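Local atomic coordinates of angiotensin-converting enzyme (Anopheles gambiae, PDB entry 6S1Y), a protein that probably hydrolyses peptides as a zinc-dependent metallopeptidase of the angiotensin-converting enzyme family, and here holds a gamma-polyglutamic acid fragment beside its zinc ion. Residues A[222-227]-A[584-589]; A[212-217]-A[427-432]; A[42-47]-A[116-121]. All blocks are in the same frame, centred on the assembly; numbering follows the deposited sequence.

Contact 1 of 3, residues A[222-227]-A[584-589]; sequences HAYVRY and LEENKR
N587 lays its amide against the backbone and CB of Y224, between two helices whose axes come within 10.1 Å at an angle of 41°. CG of N587 lies anti to the backbone carbonyl carbon, beside the backbone N (chi1 -73°), which swings the head group toward helix 203-233. There OD1 lies 3.6 Å from Y224 CA, near the plane of the Y224 ring and at its edge, so it meets C-H groups and not the ring face; ring and amide planes are turned 40° apart. No hydrogen bond crosses directly, and OD1 is a buried oxygen without a partner in the model. The other end of the amide is satisfied, because ND2 donates to the backbone carbonyl of Q220, two residues before the segment, and it rests 3.9 Å from A223 CB. The small methyl of A223 leaves room for the amide to come this close.

With CG of Y224 anti to the backbone N, the ring reaches across to E586, whose CG lies 3.8 Å from Y224 CE1, obliquely to the ring. E586 bends at its second torsion, bringing its carboxylate round toward the phenol. One water joins the two polar ends: it donates to E586 OE1 at 2.7 Å and lies 2.5 Å from Y224 OH. A tyrosine suits this place, offering a hydrocarbon ring to the buried side and a hydroxyl to the water, while L583 and L590 also pack on it. This is helix-helix packing in the largely alpha-helical fold of the angiotensin-converting enzyme family, joining helix 203-233 to helix 577-590, one of the last helices of the chain.

Contact 2 of 3, residues A[212-217]-A[427-432]; sequences EQIRPL and TKLVFL
Helix 203-233, kinked where the nitrogens of P216 and L217 lack a bond to the preceding turn, faces the junction between helices 414-429 and 431-447, and the nearest alpha carbons, those of I214 and L432, stay 8.2 Å apart. Across that gap the contact is made by hydrocarbon branches alone. L429 reaches over with CG anti to its backbone nitrogen (chi1 -178°), and its two methyls divide the work. CD1 of L429 meets I214 at two places, CG2 and CD1, each 4.2 Å away, and CD2 comes 4.2 Å from L217 CB. The side chains of I214 and L429 run past one another in opposite directions, and I214 meets L429 CD1 with both its CG2 branch and its terminal CD1.

The branching at CB suits I214 here, since it offers a methyl beside the helix as well as one at the end of the longer arm. Together the three residues form a small buried patch in the helical fold of the angiotensin-converting enzyme family. L573 of helix 570-575 packs on both I214 and L217, and L432, whose CB is directed at the opposite helix, packs against I572 as well as Y501 and V502.

At the turn between the two helices, F431 N bonds to K428 O at 3.2 Å. F431 belongs to the pocket that holds the bound gamma-glutamyl ligand and touches it, whereas the side chain of L429 is about 14 Å from that ligand at the nearest atoms. On helix 203-233, R215 grips E212 side-on: NE and NH1 of R215 both reach E212 OE2, at 3.0 and 2.9 Å, in the guanidinium plane and from one face of the carboxylate plane. NH2 of R215 takes E219 as a second acidic partner.

Contact 3 of 3, residues A[42-47]-A[116-121]; sequences SNLTEF and NYAKAK. With NAG (2-acetamido-2-deoxy-beta-D-glucopyranose), chain B; NAG (2-acetamido-2-deoxy-beta-D-glucopyranose), chain C.
Beside an N-glycosylation site, where the sequence N43-L44-T45 forms the Asn-X-Thr sequon, L44 packs the turn between helices 12-42 and 46-70 against helix 100-119, near its end. Its CD1 meets A118 CB at 3.6 Å. With CG anti to its carbonyl carbon (chi1 -66°), the isobutyl group extends toward that helix, and the short alanine side chain lets it approach closely. K119 lies alongside on an extended chain: its CE comes 4.0 Å from L44 O, so aliphatic carbons cover the backbone while the ammonium continues toward E46. The charged atoms there, E46 OE2 and K119 NZ, remain 4.8 Å apart, short of a salt bridge, though the opposite charges may attract.

The sugar occupies another side of the turn. N43 ND2 is joined covalently to C1 of the first N-acetylglucosamine (chain B). T45 is the N-cap of helix 46-70, its OG1 accepting from the backbone nitrogen of N48; the chi1 of 65° sets that hydroxyl between backbone N and carbonyl carbon. The same T45 OG1 is hydrogen-bonded to the first sugar's O6 at 2.7 Å, tying the glycan to the helix start. Farther out, the acetamide methyl C8 of the second N-acetylglucosamine (chain C) sits over the centre of one face of the F47 ring, 3.7 Å from F47 CG, a CH-pi arrangement for which a flat aromatic side chain is well suited.

Contacts 1 and 2 share helix 203-233: 212-217 meets the junction of helices 414-429 and 431-447, and 222-227, farther along, meets helix 577-590. Their centres are 15 Å apart, on the same side of the chain's centre. Along the chain the order is 212-217, 222-227, 427-432, 584-589, and the one long helix packs against both later regions. Contact 3 closes earlier, between N-terminal helices; its centre is about 35 Å from that of contact 2, across the chain's centre, and 43 Å from that of contact 1. The three thus sample two separate regions of one mainly helical fold, and contact 2 alone includes a residue of the ligand pocket, F431.

Contact 1 of 3, residues A[222-227]-A[584-589]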
loop_
_atom_site.group_PDB
_atom_site.type_symbol
_atom_site.label_atom_id
_atom_site.label_comp_id
_atom_site.label_asym_id
_atom_site.label_seq_id
_atom_site.Cartn_x
_atom_site.Cartn_y
_atom_site.Cartn_z
ATOM N N HIS A 222 6.210 -20.074 -1.108
ATOM C CA HIS A 222 4.909 -20.673 -0.854
ATOM C C HIS A 222 5.025 -22.142 -0.488
ATOM O O HIS A 222 4.347 -22.617 0.429
ATOM C CB HIS A 222 4.044 -20.511 -2.103
ATOM C CG HIS A 222 2.732 -21.214 -2.035
ATOM N ND1 HIS A 222 2.621 -22.582 -2.117
ATOM C CD2 HIS A 222 1.475 -20.735 -1.895
ATOM C CE1 HIS A 222 1.352 -22.919 -2.006
ATOM N NE2 HIS A 222 0.635 -21.817 -1.879
ATOM N N ALA A 223 5.870 -22.885 -1.195
ATOM C CA ALA A 223 5.969 -24.324 -0.936
ATOM C C ALA A 223 6.589 -24.604 0.426
ATOM O O ALA A 223 6.194 -25.544 1.117
ATOM C CB ALA A 223 6.780 -24.988 -2.039
ATOM N N TYR A 224 7.574 -23.806 0.832
ATOM C CA TYR A 224 8.180 -24.011 2.146
ATOM C C TYR A 224 7.201 -23.667 3.260
ATOM O O TYR A 224 7.029 -24.434 4.210
ATOM C CB TYR A 224 9.455 -23.185 2.268
ATOM C CG TYR A 224 10.228 -23.493 3.538
ATOM C CD1 TYR A 224 11.080 -24.579 3.590
ATOM C CD2 TYR A 224 10.054 -22.735 4.691
ATOM C CE1 TYR A 224 11.765 -24.901 4.742
ATOM C CE2 TYR A 224 10.765 -23.033 5.866
ATOM C CZ TYR A 224 11.613 -24.118 5.884
ATOM O OH TYR A 224 12.303 -24.438 7.016
ATOM N N VAL A 225 6.519 -22.531 3.146
ATOM C CA VAL A 225 5.543 -22.143 4.167
ATOM C C VAL A 225 4.480 -23.220 4.313
ATOM O O VAL A 225 4.138 -23.634 5.429
ATOM C CB VAL A 225 4.915 -20.777 3.822
ATOM C CG1 VAL A 225 3.774 -20.425 4.772
ATOM C CG2 VAL A 225 5.980 -19.691 3.860
ATOM N N ARG A 226 3.938 -23.697 3.197
ATOM C CA ARG A 226 2.918 -24.735 3.261
ATOM C C ARG A 226 3.446 -25.989 3.947
ATOM O O ARG A 226 2.752 -26.597 4.769
ATOM C CB ARG A 226 2.412 -25.047 1.857
ATOM C CG ARG A 226 1.472 -26.261 1.741
ATOM C CD ARG A 226 0.891 -26.397 0.337
ATOM N NE ARG A 226 1.894 -26.708 -0.670
ATOM C CZ ARG A 226 1.642 -26.757 -1.982
ATOM N NH1 ARG A 226 0.426 -26.520 -2.417
ATOM N NH2 ARG A 226 2.616 -27.043 -2.848
ATOM N N TYR A 227 4.678 -26.390 3.633
ATOM C CA TYR A 227 5.254 -27.553 4.290
ATOM C C TYR A 227 5.323 -27.355 5.802
ATOM O O TYR A 227 4.965 -28.258 6.572
ATOM C CB TYR A 227 6.634 -27.832 3.698
ATOM C CG TYR A 227 7.404 -28.885 4.445
ATOM C CD1 TYR A 227 8.217 -28.554 5.537
ATOM C CD2 TYR A 227 7.338 -30.202 4.058
ATOM C CE1 TYR A 227 8.917 -29.533 6.227
ATOM C CE2 TYR A 227 8.031 -31.178 4.717
ATOM C CZ TYR A 227 8.809 -30.850 5.795
ATOM O OH TYR A 227 9.461 -31.856 6.423
ATOM N N LEU A 584 15.231 -23.589 -3.170
ATOM C CA LEU A 584 15.301 -24.600 -4.225
ATOM C C LEU A 584 15.870 -25.903 -3.689
ATOM O O LEU A 584 15.347 -26.990 -3.961
ATOM C CB LEU A 584 16.174 -24.119 -5.392
ATOM C CG LEU A 584 15.516 -23.172 -6.383
ATOM C CD1 LEU A 584 16.562 -22.514 -7.298
ATOM C CD2 LEU A 584 14.477 -23.919 -7.202
ATOM N N GLU A 585 16.966 -25.810 -2.940
ATOM C CA GLU A 585 17.600 -27.004 -2.392
ATOM C C GLU A 585 16.805 -27.577 -1.222
ATOM O O GLU A 585 16.637 -28.796 -1.131
ATOM C CB GLU A 585 19.037 -26.677 -1.974
ATOM C CG GLU A 585 19.835 -27.885 -1.472
ATOM C CD GLU A 585 19.906 -29.031 -2.493
ATOM O OE1 GLU A 585 20.037 -30.194 -2.044
ATOM O OE2 GLU A 585 19.831 -28.771 -3.728
ATOM N N GLU A 586 16.289 -26.719 -0.331
ATOM C CA GLU A 586 15.637 -27.226 0.876
ATOM C C GLU A 586 14.293 -27.878 0.553
ATOM O O GLU A 586 13.956 -28.914 1.132
ATOM C CB GLU A 586 15.474 -26.101 1.901
ATOM C CG GLU A 586 14.886 -26.528 3.244
ATOM C CD GLU A 586 15.853 -27.289 4.145
ATOM O OE1 GLU A 586 15.412 -27.646 5.262
ATOM O OE2 GLU A 586 17.036 -27.504 3.782
ATOM N N ASN A 587 13.512 -27.316 -0.382
ATOM C CA ASN A 587 12.272 -27.977 -0.785
ATOM C C ASN A 587 12.557 -29.355 -1.407
ATOM O O ASN A 587 11.839 -30.321 -1.141
ATOM C CB ASN A 587 11.473 -27.100 -1.759
ATOM C CG ASN A 587 10.816 -25.882 -1.061
ATOM O OD1 ASN A 587 10.442 -25.958 0.099
ATOM N ND2 ASN A 587 10.685 -24.774 -1.780
ATOM N N LYS A 588 13.617 -29.468 -2.212
ATOM C CA LYS A 588 14.007 -30.767 -2.753
ATOM C C LYS A 588 14.361 -31.738 -1.630
ATOM O O LYS A 588 13.912 -32.889 -1.628
ATOM C CB LYS A 588 15.198 -30.634 -3.712
ATOM C CG LYS A 588 14.921 -29.973 -5.089
ATOM C CD LYS A 588 16.264 -29.625 -5.796
ATOM C CE LYS A 588 16.104 -28.779 -7.069
ATOM N NZ LYS A 588 15.734 -29.598 -8.279
ATOM N N ARG A 589 15.169 -31.289 -0.663
ATOM C CA ARG A 589 15.563 -32.158 0.441
ATOM C C ARG A 589 14.345 -32.646 1.211
ATOM O O ARG A 589 14.256 -33.813 1.578
ATOM C CB ARG A 589 16.505 -31.438 1.409
ATOM C CG ARG A 589 17.962 -31.324 1.012
ATOM C CD ARG A 589 18.726 -30.649 2.157
ATOM N NE ARG A 589 19.956 -29.961 1.754
ATOM C CZ ARG A 589 21.180 -30.493 1.810
ATOM N NH1 ARG A 589 21.368 -31.738 2.236
ATOM N NH2 ARG A 589 22.227 -29.773 1.434
HETATM O O HOH W 1 13.690 -26.468 6.958
#

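Contact 2 of 3, residues A[212-217]-A[427-432]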
loop_
_atom_site.group_PDB
_atom_site.type_symbol
_atom_site.label_atom_id
_atom_site.label_comp_id
_atom_site.label_asym_id
_atom_site.label_seq_id
_atom_site.Cartn_x
_atom_site.Cartn_y
_atom_site.Cartn_z
ATOM N N GLU A 212 5.678 -12.750 -13.816
ATOM C CA GLU A 212 6.242 -14.002 -14.301
ATOM C C GLU A 212 7.678 -14.196 -13.841
ATOM O O GLU A 212 8.100 -15.336 -13.630
ATOM C CB GLU A 212 6.157 -14.070 -15.832
ATOM C CG GLU A 212 6.634 -15.412 -16.417
ATOM C CD GLU A 212 5.952 -16.639 -15.782
ATOM O OE1 GLU A 212 4.765 -16.557 -15.344
ATOM O OE2 GLU A 212 6.631 -17.684 -15.710
ATOM N N GLN A 213 8.443 -13.112 -13.670
ATOM C CA GLN A 213 9.812 -13.259 -13.172
ATOM C C GLN A 213 9.834 -13.583 -11.687
ATOM O O GLN A 213 10.723 -14.291 -11.219
ATOM C CB GLN A 213 10.620 -11.986 -13.405
ATOM C CG GLN A 213 10.788 -11.584 -14.857
ATOM C CD GLN A 213 11.511 -10.267 -14.973
ATOM O OE1 GLN A 213 12.728 -10.208 -14.811
ATOM N NE2 GLN A 213 10.769 -9.194 -15.203
ATOM N N ILE A 214 8.883 -13.031 -10.932
ATOM C CA ILE A 214 8.733 -13.310 -9.505
ATOM C C ILE A 214 8.231 -14.735 -9.246
ATOM O O ILE A 214 8.625 -15.367 -8.259
ATOM C CB ILE A 214 7.775 -12.238 -8.950
ATOM C CG1 ILE A 214 8.497 -10.887 -8.921
ATOM C CG2 ILE A 214 7.208 -12.596 -7.596
ATOM C CD1 ILE A 214 9.821 -10.945 -8.277
ATOM N N ARG A 215 7.396 -15.270 -10.134
ATOM C CA ARG A 215 6.655 -16.496 -9.843
ATOM C C ARG A 215 7.529 -17.653 -9.373
ATOM O O ARG A 215 7.165 -18.295 -8.376
ATOM C CB ARG A 215 5.835 -16.895 -11.083
ATOM C CG ARG A 215 4.962 -18.127 -10.887
ATOM C CD ARG A 215 4.395 -18.701 -12.225
ATOM N NE ARG A 215 5.461 -18.896 -13.207
ATOM C CZ ARG A 215 6.344 -19.899 -13.163
ATOM N NH1 ARG A 215 7.294 -19.984 -14.082
ATOM N NH2 ARG A 215 6.284 -20.806 -12.200
ATOM N N PRO A 216 8.667 -17.970 -9.994
ATOM C CA PRO A 216 9.406 -19.153 -9.531
ATOM C C PRO A 216 9.876 -18.997 -8.104
ATOM O O PRO A 216 9.863 -19.956 -7.318
ATOM C CB PRO A 216 10.581 -19.262 -10.524
ATOM C CG PRO A 216 10.152 -18.469 -11.716
ATOM C CD PRO A 216 9.331 -17.330 -11.139
ATOM N N LEU A 217 10.299 -17.790 -7.744
ATOM C CA LEU A 217 10.728 -17.540 -6.375
ATOM C C LEU A 217 9.534 -17.605 -5.434
ATOM O O LEU A 217 9.573 -18.288 -4.402
ATOM C CB LEU A 217 11.459 -16.187 -6.318
ATOM C CG LEU A 217 12.520 -16.105 -7.459
ATOM C CD1 LEU A 217 11.984 -15.649 -8.841
ATOM C CD2 LEU A 217 13.722 -15.236 -7.086
ATOM N N THR A 427 7.589 -11.323 4.406
ATOM C CA THR A 427 7.081 -9.988 4.683
ATOM C C THR A 427 6.769 -9.256 3.392
ATOM O O THR A 427 5.721 -8.626 3.275
ATOM C CB THR A 427 8.104 -9.169 5.495
ATOM O OG1 THR A 427 8.394 -9.830 6.733
ATOM C CG2 THR A 427 7.569 -7.763 5.760
ATOM N N LYS A 428 7.680 -9.323 2.419
ATOM C CA LYS A 428 7.626 -8.480 1.229
ATOM C C LYS A 428 7.422 -9.236 -0.073
ATOM O O LYS A 428 6.656 -8.785 -0.917
ATOM C CB LYS A 428 8.911 -7.627 1.112
ATOM C CG LYS A 428 9.219 -6.834 2.408
ATOM C CD LYS A 428 10.066 -5.603 2.178
ATOM C CE LYS A 428 9.289 -4.505 1.421
ATOM N NZ LYS A 428 8.364 -3.649 2.240
ATOM N N LEU A 429 8.085 -10.371 -0.283
ATOM C CA LEU A 429 7.977 -10.980 -1.601
ATOM C C LEU A 429 6.559 -11.468 -1.865
ATOM O O LEU A 429 6.049 -11.307 -2.974
ATOM C CB LEU A 429 8.980 -12.115 -1.757
ATOM C CG LEU A 429 8.913 -12.731 -3.147
ATOM C CD1 LEU A 429 9.453 -11.765 -4.183
ATOM C CD2 LEU A 429 9.682 -14.015 -3.181
ATOM N N VAL A 430 5.899 -12.065 -0.861
ATOM C CA VAL A 430 4.579 -12.637 -1.086
ATOM C C VAL A 430 3.526 -11.585 -1.419
ATOM O O VAL A 430 2.430 -11.925 -1.898
ATOM C CB VAL A 430 4.111 -13.450 0.138
ATOM C CG1 VAL A 430 5.137 -14.511 0.505
ATOM C CG2 VAL A 430 3.849 -12.550 1.299
ATOM N N PHE A 431 3.811 -10.315 -1.160
ATOM C CA PHE A 431 2.814 -9.255 -1.354
ATOM C C PHE A 431 2.612 -8.934 -2.835
ATOM O O PHE A 431 1.514 -8.530 -3.242
ATOM C CB PHE A 431 3.258 -8.030 -0.536
ATOM C CG PHE A 431 2.426 -6.808 -0.757
ATOM C CD1 PHE A 431 1.238 -6.631 -0.083
ATOM C CD2 PHE A 431 2.861 -5.816 -1.606
ATOM C CE1 PHE A 431 0.474 -5.515 -0.290
ATOM C CE2 PHE A 431 2.089 -4.694 -1.828
ATOM C CZ PHE A 431 0.898 -4.553 -1.168
ATOM N N LEU A 432 3.620 -9.127 -3.660
ATOM C CA LEU A 432 3.491 -8.746 -5.068
ATOM C C LEU A 432 2.386 -9.494 -5.792
ATOM O O LEU A 432 1.529 -8.835 -6.408
ATOM C CB LEU A 432 4.846 -8.922 -5.765
ATOM C CG LEU A 432 5.806 -7.818 -5.306
ATOM C CD1 LEU A 432 7.164 -8.340 -5.050
ATOM C CD2 LEU A 432 5.875 -6.718 -6.347
#

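Contact 3 of 3, residues A[42-47]-A[116-121]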
loop_
_atom_site.group_PDB
_atom_site.type_symbol
_atom_site.label_atom_id
_atom_site.label_comp_id
_atom_site.label_asym_id
_atom_site.label_seq_id
_atom_site.Cartn_x
_atom_site.Cartn_y
_atom_site.Cartn_z
ATOM N N SER A 42 -11.645 11.201 10.589
ATOM C CA SER A 42 -11.320 11.192 12.011
ATOM C C SER A 42 -12.532 10.998 12.896
ATOM O O SER A 42 -12.379 10.749 14.096
ATOM C CB SER A 42 -10.668 12.517 12.418
ATOM O OG SER A 42 -9.632 12.844 11.518
ATOM N N ASN A 43 -13.731 11.102 12.322
ATOM C CA ASN A 43 -14.944 11.209 13.139
ATOM C C ASN A 43 -16.131 10.942 12.191
ATOM O O ASN A 43 -16.692 11.870 11.621
ATOM C CB ASN A 43 -14.979 12.579 13.795
ATOM C CG ASN A 43 -16.148 12.768 14.708
ATOM O OD1 ASN A 43 -16.797 11.814 15.090
ATOM N ND2 ASN A 43 -16.423 14.025 15.062
ATOM N N LEU A 44 -16.470 9.658 12.039
ATOM C CA LEU A 44 -17.456 9.253 11.032
ATOM C C LEU A 44 -18.853 9.501 11.580
ATOM O O LEU A 44 -19.443 8.644 12.239
ATOM C CB LEU A 44 -17.320 7.783 10.657
ATOM C CG LEU A 44 -16.092 7.240 9.950
ATOM C CD1 LEU A 44 -16.137 5.734 10.057
ATOM C CD2 LEU A 44 -16.033 7.660 8.499
ATOM N N THR A 45 -19.385 10.679 11.304
ATOM C CA THR A 45 -20.773 10.981 11.594
ATOM C C THR A 45 -21.460 11.314 10.286
ATOM O O THR A 45 -20.830 11.744 9.319
ATOM C CB THR A 45 -20.926 12.166 12.556
ATOM O OG1 THR A 45 -20.426 13.355 11.924
ATOM C CG2 THR A 45 -20.178 11.900 13.845
ATOM N N GLU A 46 -22.774 11.133 10.267
ATOM C CA GLU A 46 -23.515 11.463 9.062
ATOM C C GLU A 46 -23.422 12.952 8.785
ATOM O O GLU A 46 -23.290 13.371 7.632
ATOM C CB GLU A 46 -24.956 10.972 9.199
ATOM C CG GLU A 46 -25.022 9.434 9.081
ATOM C CD GLU A 46 -26.157 8.799 9.860
ATOM O OE1 GLU A 46 -27.331 9.211 9.671
ATOM O OE2 GLU A 46 -25.868 7.866 10.651
ATOM N N PHE A 47 -23.407 13.773 9.838
ATOM C CA PHE A 47 -23.198 15.199 9.638
ATOM C C PHE A 47 -21.871 15.470 8.947
ATOM O O PHE A 47 -21.807 16.244 7.981
ATOM C CB PHE A 47 -23.238 15.935 10.967
ATOM C CG PHE A 47 -22.891 17.388 10.845
ATOM C CD1 PHE A 47 -23.816 18.292 10.347
ATOM C CD2 PHE A 47 -21.641 17.851 11.228
ATOM C CE1 PHE A 47 -23.506 19.637 10.243
ATOM C CE2 PHE A 47 -21.321 19.189 11.121
ATOM C CZ PHE A 47 -22.253 20.092 10.632
ATOM N N ASN A 116 -19.178 1.179 6.282
ATOM C CA ASN A 116 -19.502 -0.162 6.758
ATOM C C ASN A 116 -18.242 -0.880 7.235
ATOM O O ASN A 116 -18.248 -1.545 8.277
ATOM C CB ASN A 116 -20.208 -0.923 5.628
ATOM C CG ASN A 116 -20.415 -2.374 5.943
ATOM O OD1 ASN A 116 -19.627 -3.224 5.533
ATOM N ND2 ASN A 116 -21.476 -2.680 6.674
ATOM N N TYR A 117 -17.132 -0.703 6.507
ATOM C CA TYR A 117 -15.859 -1.315 6.874
ATOM C C TYR A 117 -15.337 -0.771 8.195
ATOM O O TYR A 117 -14.921 -1.535 9.077
ATOM C CB TYR A 117 -14.854 -1.057 5.748
ATOM C CG TYR A 117 -13.465 -1.647 5.912
ATOM C CD1 TYR A 117 -12.526 -1.064 6.777
ATOM C CD2 TYR A 117 -13.062 -2.748 5.153
ATOM C CE1 TYR A 117 -11.263 -1.582 6.897
ATOM C CE2 TYR A 117 -11.780 -3.279 5.272
ATOM C CZ TYR A 117 -10.889 -2.699 6.148
ATOM O OH TYR A 117 -9.596 -3.218 6.271
ATOM N N ALA A 118 -15.337 0.555 8.346
ATOM C CA ALA A 118 -14.708 1.171 9.517
ATOM C C ALA A 118 -15.517 0.953 10.786
ATOM O O ALA A 118 -14.953 0.965 11.885
ATOM C CB ALA A 118 -14.516 2.664 9.277
ATOM N N LYS A 119 -16.817 0.737 10.667
ATOM C CA LYS A 119 -17.689 0.655 11.828
ATOM C C LYS A 119 -17.972 -0.770 12.300
ATOM O O LYS A 119 -18.693 -0.951 13.280
ATOM C CB LYS A 119 -19.022 1.345 11.520
ATOM C CG LYS A 119 -18.982 2.878 11.507
ATOM C CD LYS A 119 -20.361 3.437 11.152
ATOM C CE LYS A 119 -20.525 4.882 11.587
ATOM N NZ LYS A 119 -21.973 5.284 11.630
ATOM N N ALA A 120 -17.428 -1.787 11.650
ATOM C CA ALA A 120 -17.787 -3.151 12.001
ATOM C C ALA A 120 -17.246 -3.522 13.370
ATOM O O ALA A 120 -16.114 -3.180 13.708
ATOM C CB ALA A 120 -17.240 -4.125 10.963
ATOM N N LYS A 121 -18.053 -4.247 14.151
ATOM C CA LYS A 121 -17.657 -4.733 15.469
ATOM C C LYS A 121 -18.093 -6.178 15.611
ATOM O O LYS A 121 -19.001 -6.635 14.921
ATOM C CB LYS A 121 -18.268 -3.886 16.612
ATOM C CG LYS A 121 -17.933 -2.399 16.495
ATOM C CD LYS A 121 -17.386 -1.818 17.796
ATOM C CE LYS A 121 -16.682 -0.472 17.559
ATOM N NZ LYS A 121 -17.385 0.325 16.492
HETATM C C1 NAG B . -17.525 14.455 15.875
HETATM C C2 NAG B . -17.033 15.431 16.947
HETATM C C3 NAG B . -18.212 16.156 17.617
HETATM C C4 NAG B . -19.117 16.800 16.578
HETATM C C5 NAG B . -19.549 15.732 15.575
HETATM C C6 NAG B . -20.409 16.268 14.454
HETATM C C7 NAG B . -14.930 14.963 18.116
HETATM C C8 NAG B . -14.263 14.170 19.198
HETATM N N2 NAG B . -16.233 14.736 17.944
HETATM O O3 NAG B . -17.688 17.136 18.510
HETATM O O4 NAG B . -20.301 17.321 17.176
HETATM O O5 NAG B . -18.395 15.137 14.964
HETATM O O6 NAG B . -21.024 15.215 13.720
HETATM O O7 NAG B . -14.318 15.764 17.421
HETATM C C1 NAG C . -20.311 18.711 17.575
HETATM C C2 NAG C . -21.742 19.272 17.471
HETATM C C3 NAG C . -21.793 20.711 17.987
HETATM C C4 NAG C . -21.107 20.853 19.335
HETATM C C5 NAG C . -19.731 20.199 19.325
HETATM C C6 NAG C . -19.079 20.206 20.688
HETATM C C7 NAG C . -23.296 18.504 15.722
HETATM C C8 NAG C . -23.662 18.595 14.270
HETATM N N2 NAG C . -22.230 19.221 16.104
HETATM O O3 NAG C . -23.159 21.096 18.122
HETATM O O4 NAG C . -20.952 22.236 19.626
HETATM O O5 NAG C . -19.855 18.832 18.917
HETATM O O6 NAG C . -17.946 19.355 20.739
HETATM O O7 NAG C . -23.932 17.810 16.504
#